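PDB 5I0F: glycoside hydrolase family 31, which degrades cycloalternan, an alpha-linked cyclic glucan, acting as a glycoside hydrolase that passes through a covalent intermediate. Local coordinates for residues R208-M213 and F514-F519; Y528-E533 and L556-D561. All coordinates share one frame; numbering follows the deposited sequence.

Interaction 1. Residues R208-M213 and F514-F519. With BGC (beta-D-glucopyranose), chain C; GLC (alpha-D-glucopyranose), chain B.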
loop_
_atom_site.group_PDB
_atom_site.type_symbol
_atom_site.label_atom_id
_atom_site.label_comp_id
_atom_site.label_asym_id
_atom_site.label_seq_id
_atom_site.Cartn_x
_atom_site.Cartn_y
_atom_site.Cartn_z
ATOM N N ARG A 208 2.747 2.801 -9.259
ATOM C CA ARG A 208 2.932 3.139 -7.853
ATOM C C ARG A 208 2.360 2.010 -7.008
ATOM O O ARG A 208 1.711 1.104 -7.534
ATOM C CB ARG A 208 2.206 4.450 -7.550
ATOM C CG ARG A 208 2.830 5.653 -8.244
ATOM C CD ARG A 208 1.863 6.823 -8.242
ATOM N NE ARG A 208 2.371 7.951 -8.985
ATOM C CZ ARG A 208 1.629 8.903 -9.563
ATOM N NH1 ARG A 208 0.293 8.896 -9.533
ATOM N NH2 ARG A 208 2.245 9.883 -10.204
ATOM N N THR A 209 2.623 2.054 -5.712
ATOM C CA THR A 209 2.165 0.998 -4.817
ATOM C C THR A 209 2.059 1.485 -3.361
ATOM O O THR A 209 2.792 2.406 -2.919
ATOM C CB THR A 209 3.110 -0.245 -4.919
ATOM O OG1 THR A 209 2.641 -1.292 -4.064
ATOM C CG2 THR A 209 4.530 0.089 -4.539
ATOM N N TYR A 210 1.161 0.825 -2.645
ATOM C CA TYR A 210 1.010 0.936 -1.217
ATOM C C TYR A 210 2.099 0.201 -0.429
ATOM O O TYR A 210 2.320 0.509 0.753
ATOM C CB TYR A 210 -0.298 0.302 -0.745
ATOM C CG TYR A 210 -1.597 0.705 -1.394
ATOM C CD1 TYR A 210 -2.336 1.791 -0.925
ATOM C CD2 TYR A 210 -2.141 -0.067 -2.418
ATOM C CE1 TYR A 210 -3.571 2.131 -1.500
ATOM C CE2 TYR A 210 -3.369 0.252 -2.989
ATOM C CZ TYR A 210 -4.080 1.357 -2.542
ATOM O OH TYR A 210 -5.329 1.669 -3.079
ATOM N N LEU A 211 2.729 -0.788 -1.061
ATOM C CA LEU A 211 3.588 -1.757 -0.372
ATOM C C LEU A 211 4.890 -1.995 -1.156
ATOM O O LEU A 211 5.126 -3.102 -1.703
ATOM C CB LEU A 211 2.809 -3.062 -0.184
ATOM C CG LEU A 211 3.064 -3.860 1.088
ATOM C CD1 LEU A 211 2.215 -5.130 1.093
ATOM C CD2 LEU A 211 4.526 -4.213 1.249
ATOM N N PRO A 212 5.752 -0.971 -1.208
ATOM C CA PRO A 212 7.027 -1.121 -1.896
ATOM C C PRO A 212 8.044 -1.778 -0.967
ATOM O O PRO A 212 7.840 -1.803 0.248
ATOM C CB PRO A 212 7.435 0.327 -2.167
ATOM C CG PRO A 212 6.864 1.080 -1.019
ATOM C CD PRO A 212 5.565 0.395 -0.684
ATOM N N MET A 213 9.125 -2.280 -1.540
ATOM C CA MET A 213 10.321 -2.695 -0.776
ATOM C C MET A 213 11.573 -2.410 -1.597
ATOM O O MET A 213 11.542 -2.516 -2.825
ATOM C CB MET A 213 10.262 -4.175 -0.420
ATOM C CG MET A 213 9.138 -4.549 0.540
ATOM S SD MET A 213 9.231 -6.272 1.003
ATOM C CE MET A 213 7.607 -6.549 1.717
ATOM N N PHE A 514 -5.285 -6.975 8.751
ATOM C CA PHE A 514 -5.550 -7.008 7.308
ATOM C C PHE A 514 -5.266 -5.583 6.822
ATOM O O PHE A 514 -6.070 -4.677 7.082
ATOM C CB PHE A 514 -7.019 -7.411 7.110
ATOM C CG PHE A 514 -7.443 -7.723 5.691
ATOM C CD1 PHE A 514 -6.774 -8.647 4.915
ATOM C CD2 PHE A 514 -8.592 -7.136 5.172
ATOM C CE1 PHE A 514 -7.216 -8.950 3.628
ATOM C CE2 PHE A 514 -9.063 -7.453 3.900
ATOM C CZ PHE A 514 -8.370 -8.356 3.121
ATOM N N SER A 515 -4.132 -5.403 6.133
ATOM C CA SER A 515 -3.586 -4.080 5.752
ATOM C C SER A 515 -3.406 -3.970 4.247
ATOM O O SER A 515 -3.357 -4.975 3.578
ATOM C CB SER A 515 -2.208 -3.864 6.392
ATOM O OG SER A 515 -2.257 -4.082 7.783
ATOM N N ARG A 516 -3.353 -2.737 3.729
ATOM C CA ARG A 516 -3.005 -2.485 2.335
ATOM C C ARG A 516 -1.603 -1.919 2.182
ATOM O O ARG A 516 -1.002 -2.092 1.128
ATOM C CB ARG A 516 -4.011 -1.549 1.630
ATOM C CG ARG A 516 -4.055 -0.136 2.218
ATOM C CD ARG A 516 -5.144 0.742 1.605
ATOM N NE ARG A 516 -4.921 2.136 2.007
ATOM C CZ ARG A 516 -5.757 3.148 1.780
ATOM N NH1 ARG A 516 -6.936 2.959 1.198
ATOM N NH2 ARG A 516 -5.420 4.378 2.136
ATOM N N SER A 517 -1.090 -1.218 3.190
ATOM C CA SER A 517 0.222 -0.623 3.053
ATOM C C SER A 517 1.255 -1.341 3.910
ATOM O O SER A 517 0.941 -2.044 4.880
ATOM C CB SER A 517 0.215 0.887 3.322
ATOM O OG SER A 517 -0.063 1.142 4.683
ATOM N N GLY A 518 2.499 -1.135 3.514
ATOM C CA GLY A 518 3.639 -1.770 4.155
ATOM C C GLY A 518 4.982 -1.422 3.538
ATOM O O GLY A 518 5.084 -0.593 2.624
ATOM N N PHE A 519 6.016 -2.078 4.079
ATOM C CA PHE A 519 7.405 -1.865 3.728
ATOM C C PHE A 519 8.190 -3.106 4.198
ATOM O O PHE A 519 7.596 -4.086 4.652
ATOM C CB PHE A 519 7.948 -0.557 4.368
ATOM C CG PHE A 519 9.126 0.040 3.633
ATOM C CD1 PHE A 519 8.953 0.667 2.421
ATOM C CD2 PHE A 519 10.408 -0.022 4.175
ATOM C CE1 PHE A 519 10.031 1.236 1.734
ATOM C CE2 PHE A 519 11.493 0.519 3.505
ATOM C CZ PHE A 519 11.321 1.142 2.279
HETATM C C2 BGC C . -9.966 0.880 2.055
HETATM C C3 BGC C . -11.358 0.418 1.586
HETATM C C4 BGC C . -12.395 0.803 2.636
HETATM C C5 BGC C . -12.336 2.307 2.944
HETATM C C6 BGC C . -13.237 2.610 4.134
HETATM C C1 BGC C . -9.874 1.908 3.212
HETATM O O2 BGC C . -8.865 0.802 1.128
HETATM O O3 BGC C . -11.357 -0.992 1.347
HETATM O O4 BGC C . -13.718 0.446 2.190
HETATM O O5 BGC C . -11.001 2.803 3.221
HETATM O O6 BGC C . -13.385 4.022 4.312
HETATM C C1 GLC B . -12.016 6.513 -0.936
HETATM C C2 GLC B . -11.666 5.031 -0.780
HETATM C C3 GLC B . -10.706 4.826 0.385
HETATM C C4 GLC B . -9.460 5.670 0.169
HETATM C C5 GLC B . -9.907 7.131 0.062
HETATM C C6 GLC B . -8.751 8.097 -0.132
HETATM O O2 GLC B . -12.867 4.275 -0.598
HETATM O O3 GLC B . -10.355 3.436 0.474
HETATM O O4 GLC B . -8.527 5.472 1.250
HETATM O O5 GLC B . -10.828 7.301 -1.033
HETATM O O6 GLC B . -8.175 7.991 -1.443
#

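Interaction 2. Residues Y528-E533 and L556-D561. With BGC (beta-D-glucopyranose), chain C; GLC (alpha-D-glucopyranose), chain B.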
loop_
_atom_site.group_PDB
_atom_site.type_symbol
_atom_site.label_atom_id
_atom_site.label_comp_id
_atom_site.label_asym_id
_atom_site.label_seq_id
_atom_site.Cartn_x
_atom_site.Cartn_y
_atom_site.Cartn_z
ATOM N N TYR A 528 -2.549 -9.094 3.987
ATOM C CA TYR A 528 -2.526 -7.954 3.076
ATOM C C TYR A 528 -3.539 -8.092 1.966
ATOM O O TYR A 528 -3.807 -9.187 1.501
ATOM C CB TYR A 528 -1.111 -7.698 2.524
ATOM C CG TYR A 528 -0.210 -7.292 3.659
ATOM C CD1 TYR A 528 0.392 -8.252 4.471
ATOM C CD2 TYR A 528 -0.078 -5.945 4.020
ATOM C CE1 TYR A 528 1.126 -7.885 5.598
ATOM C CE2 TYR A 528 0.688 -5.573 5.116
ATOM C CZ TYR A 528 1.278 -6.545 5.901
ATOM O OH TYR A 528 1.974 -6.135 7.011
ATOM N N TRP A 529 -4.132 -6.975 1.548
ATOM C CA TRP A 529 -4.948 -6.969 0.343
ATOM C C TRP A 529 -4.435 -5.879 -0.582
ATOM O O TRP A 529 -3.743 -4.960 -0.140
ATOM C CB TRP A 529 -6.457 -6.885 0.642
ATOM C CG TRP A 529 -7.055 -5.502 0.680
ATOM C CD1 TRP A 529 -7.775 -4.913 -0.308
ATOM C CD2 TRP A 529 -7.016 -4.563 1.763
ATOM N NE1 TRP A 529 -8.135 -3.637 0.060
ATOM C CE2 TRP A 529 -7.703 -3.406 1.337
ATOM C CE3 TRP A 529 -6.478 -4.587 3.059
ATOM C CZ2 TRP A 529 -7.861 -2.274 2.153
ATOM C CZ3 TRP A 529 -6.619 -3.462 3.858
ATOM C CH2 TRP A 529 -7.297 -2.314 3.398
ATOM N N ALA A 530 -4.773 -5.991 -1.868
ATOM C CA ALA A 530 -4.204 -5.170 -2.930
ATOM C C ALA A 530 -4.778 -3.742 -3.041
ATOM O O ALA A 530 -4.405 -3.008 -3.928
ATOM C CB ALA A 530 -4.387 -5.891 -4.254
ATOM N N GLY A 531 -5.636 -3.338 -2.116
ATOM C CA GLY A 531 -6.152 -1.959 -2.079
ATOM C C GLY A 531 -7.326 -1.705 -2.999
ATOM O O GLY A 531 -8.125 -2.616 -3.289
ATOM N N ASP A 532 -7.436 -0.458 -3.439
ATOM C CA ASP A 532 -8.653 0.040 -4.064
ATOM C C ASP A 532 -8.599 -0.007 -5.573
ATOM O O ASP A 532 -7.686 0.570 -6.170
ATOM C CB ASP A 532 -8.865 1.496 -3.671
ATOM C CG ASP A 532 -9.118 1.687 -2.208
ATOM O OD1 ASP A 532 -9.427 0.706 -1.504
ATOM O OD2 ASP A 532 -9.066 2.864 -1.769
ATOM N N GLU A 533 -9.600 -0.633 -6.201
ATOM C CA GLU A 533 -9.688 -0.623 -7.658
ATOM C C GLU A 533 -11.112 -0.546 -8.198
ATOM O O GLU A 533 -12.087 -0.838 -7.504
ATOM C CB GLU A 533 -8.990 -1.861 -8.284
ATOM C CG GLU A 533 -7.569 -1.624 -8.851
ATOM C CD GLU A 533 -7.515 -0.757 -10.115
ATOM O OE1 GLU A 533 -8.401 0.121 -10.318
ATOM O OE2 GLU A 533 -6.561 -0.931 -10.930
ATOM N N LEU A 556 2.969 -13.304 2.218
ATOM C CA LEU A 556 2.383 -14.631 2.006
ATOM C C LEU A 556 0.856 -14.620 1.956
ATOM O O LEU A 556 0.258 -15.249 1.078
ATOM C CB LEU A 556 2.855 -15.573 3.124
ATOM C CG LEU A 556 2.476 -17.055 3.115
ATOM C CD1 LEU A 556 3.065 -17.704 1.897
ATOM C CD2 LEU A 556 3.008 -17.775 4.351
ATOM N N TYR A 557 0.232 -13.945 2.918
ATOM C CA TYR A 557 -1.209 -13.993 3.115
ATOM C C TYR A 557 -1.866 -12.795 2.415
ATOM O O TYR A 557 -2.258 -11.806 3.052
ATOM C CB TYR A 557 -1.528 -13.999 4.617
ATOM C CG TYR A 557 -0.868 -15.082 5.442
ATOM C CD1 TYR A 557 -1.326 -16.388 5.387
ATOM C CD2 TYR A 557 0.186 -14.794 6.306
ATOM C CE1 TYR A 557 -0.733 -17.401 6.143
ATOM C CE2 TYR A 557 0.789 -15.788 7.064
ATOM C CZ TYR A 557 0.305 -17.077 7.002
ATOM O OH TYR A 557 0.857 -18.087 7.738
ATOM N N TRP A 558 -1.953 -12.890 1.101
ATOM C CA TRP A 558 -2.375 -11.818 0.252
ATOM C C TRP A 558 -3.735 -12.123 -0.344
ATOM O O TRP A 558 -4.026 -13.258 -0.719
ATOM C CB TRP A 558 -1.348 -11.616 -0.858
ATOM C CG TRP A 558 -1.705 -10.583 -1.871
ATOM C CD1 TRP A 558 -1.292 -9.300 -1.904
ATOM C CD2 TRP A 558 -2.547 -10.767 -3.014
ATOM N NE1 TRP A 558 -1.832 -8.652 -2.997
ATOM C CE2 TRP A 558 -2.605 -9.538 -3.696
ATOM C CE3 TRP A 558 -3.245 -11.868 -3.542
ATOM C CZ2 TRP A 558 -3.318 -9.376 -4.878
ATOM C CZ3 TRP A 558 -3.973 -11.696 -4.699
ATOM C CH2 TRP A 558 -4.005 -10.462 -5.360
ATOM N N GLY A 559 -4.544 -11.092 -0.482
ATOM C CA GLY A 559 -5.772 -11.162 -1.272
ATOM C C GLY A 559 -6.112 -9.840 -1.916
ATOM O O GLY A 559 -5.286 -8.929 -2.003
ATOM N N TRP A 560 -7.340 -9.742 -2.390
ATOM C CA TRP A 560 -7.802 -8.572 -3.144
ATOM C C TRP A 560 -9.333 -8.545 -3.111
ATOM O O TRP A 560 -9.978 -9.528 -2.734
ATOM C CB TRP A 560 -7.266 -8.604 -4.597
ATOM C CG TRP A 560 -7.843 -9.738 -5.468
ATOM C CD1 TRP A 560 -7.782 -11.079 -5.210
ATOM C CD2 TRP A 560 -8.563 -9.606 -6.713
ATOM N NE1 TRP A 560 -8.424 -11.786 -6.204
ATOM C CE2 TRP A 560 -8.906 -10.910 -7.139
ATOM C CE3 TRP A 560 -8.943 -8.518 -7.505
ATOM C CZ2 TRP A 560 -9.611 -11.149 -8.324
ATOM C CZ3 TRP A 560 -9.623 -8.753 -8.684
ATOM C CH2 TRP A 560 -9.964 -10.066 -9.075
ATOM N N ASP A 561 -9.894 -7.395 -3.461
ATOM C CA ASP A 561 -11.351 -7.235 -3.583
ATOM C C ASP A 561 -11.769 -7.881 -4.899
ATOM O O ASP A 561 -11.588 -7.300 -5.966
ATOM C CB ASP A 561 -11.731 -5.773 -3.638
ATOM C CG ASP A 561 -11.312 -4.978 -2.402
ATOM O OD1 ASP A 561 -11.064 -5.536 -1.290
ATOM O OD2 ASP A 561 -11.237 -3.748 -2.581
HETATM C C2 BGC C . -9.966 0.880 2.055
HETATM C C3 BGC C . -11.358 0.418 1.586
HETATM C C4 BGC C . -12.395 0.803 2.636
HETATM C C5 BGC C . -12.336 2.307 2.944
HETATM C C6 BGC C . -13.237 2.610 4.134
HETATM C C1 BGC C . -9.874 1.908 3.212
HETATM O O2 BGC C . -8.865 0.802 1.128
HETATM O O3 BGC C . -11.357 -0.992 1.347
HETATM O O4 BGC C . -13.718 0.446 2.190
HETATM O O5 BGC C . -11.001 2.803 3.221
HETATM O O6 BGC C . -13.385 4.022 4.312
HETATM C C1 GLC B . -12.016 6.513 -0.936
HETATM C C2 GLC B . -11.666 5.031 -0.780
HETATM C C3 GLC B . -10.706 4.826 0.385
HETATM C C4 GLC B . -9.460 5.670 0.169
HETATM C C5 GLC B . -9.907 7.131 0.062
HETATM C C6 GLC B . -8.751 8.097 -0.132
HETATM O O2 GLC B . -12.867 4.275 -0.598
HETATM O O3 GLC B . -10.355 3.436 0.474
HETATM O O4 GLC B . -8.527 5.472 1.250
HETATM O O5 GLC B . -10.828 7.301 -1.033
HETATM O O6 GLC B . -8.175 7.991 -1.443
HETATM O O HOH W 1 -10.249 -1.859 -0.885
HETATM O O HOH W 2 -8.016 -5.298 -3.908
HETATM O O HOH W 3 -11.134 -2.894 -5.177
#

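Interaction 1. Residues R208-M213 and F514-F519
Tyr210 to Met213 run roughly alongside Arg516 to Phe519, 25° apart in direction, and a single backbone hydrogen bond joins them, from Gly518 N to Tyr210 O at 3.2 Å. The other backbone approaches are CA-H...O contacts. Leu211 CA meets Gly518 O, and Phe519 CA meets Pro212 O at 3.5 Å. Gly518 lies against Leu211, whose CD2 comes to 3.6 Å from Gly518 C.

The Tyr210 ring and the extended Arg516 chain lie across each other. Tyr210 CE1 sits over one face of the guanidinium, toward its rim, and is 3.7 Å from Arg516 CD. The two planes are 29° apart. Arg516 CG stands between the backbone N and the carbonyl carbon (chi1 64°), which carries the chain along the tyrosine to the sugars. There NH1 donates to O2 of the beta-glucose BGC at 2.9 Å and to O4 of the alpha-glucose GLC at 3.0 Å. NH2 adds a weak bond to the same O4. Glu470 forms a salt bridge with NE, and the hydroxyl of Tyr210 bonds to Asp532 N.

At the far end Phe519 turns back, and its CD1 lies 4.0 Å from Pro212 CG, the two side chains crossing at about a right angle. Pro212 O, buried here, has no hydrogen-bonding partner.

The segments join the start of strand 212-219 to the loop that follows barrel strand 513-515. Arg516 is thus backed by a tyrosine ring and tied by a carboxylate, which would limit its rotation and present NH1 to two sugars at once.

Interaction 2. Residues Y528-E533 and L556-D561
Tyr528 and Trp529 pair in parallel with Trp558 and Gly559. Tyr528 N donates to Tyr557 O at 2.9 Å, and Gly559 N returns a bond to Tyr528 O at 2.8 Å. A third bond, Ala530 N to Gly559 O, is weak.

The Trp529 side chain leads from this ladder to the sugar. Its CB rests 3.5 Å from Gly559 O, where the facing residue has no side chain. CD1 then comes to 3.5 Å from Asp561 OD1, with ring and carboxylate planes 28° apart. NE1 donates to water 1 at 2.9 Å. At the far rim CZ2 reaches O2 of the beta-glucose BGC at 3.4 Å, and the sugar's C2 lies at the ring edge, in its plane.

Water 1 also lies within bonding distance of Asp532 OD1, Asp561 OD2 and BGC O3, so it joins the two segments to the ligand. Asp532 OD1 accepts from BGC O2 at 2.7 Å, while OD2 sits close to O3 of the alpha-glucose GLC. Asp561 OD2 accepts from water 3, which in turn takes the N-H of Glu533. Water 2 bridges Gly531 O and Asp561 N. The other oxygen of Asp561, OD1, is held by Gln589.

Away from the sugars, Ala530 CB touches Trp558 CZ2 at 3.7 Å and also Trp560 CB. Helix 537-551 packs on both indoles, and Trp558 NE1 bonds to Glu180.

Strand 527-529, helix 537-551 and strand 558-561 form a right-handed beta-alpha-beta unit of the TIM barrel. As is usual in TIM barrels, the active-site end lies at the C-terminal ends of the strands, and here Trp529 and Asp532 meet the sugars there.

Interactions 1 and 2 are in series along the chain, and their centres lie 10 Å apart. Both reach the same barrel, since strands 513-515 and 527-529 are neighbours in its sheet, joined by a probable hydrogen bond between Ser515 O and Trp529 N at 3.0 Å. A second tie is the probable bond of Tyr210 OH to Asp532 N, also 3.0 Å, which would let the tyrosine that backs Arg516 also hold the aspartate's backbone. Arg516 N packs on Trp529 CZ3 at 3.3 Å. Both contacts reach BGC and GLC, through Arg516 and Asp532. Their charged ends also form a long, weak ion pair, and both groups bond to BGC O2.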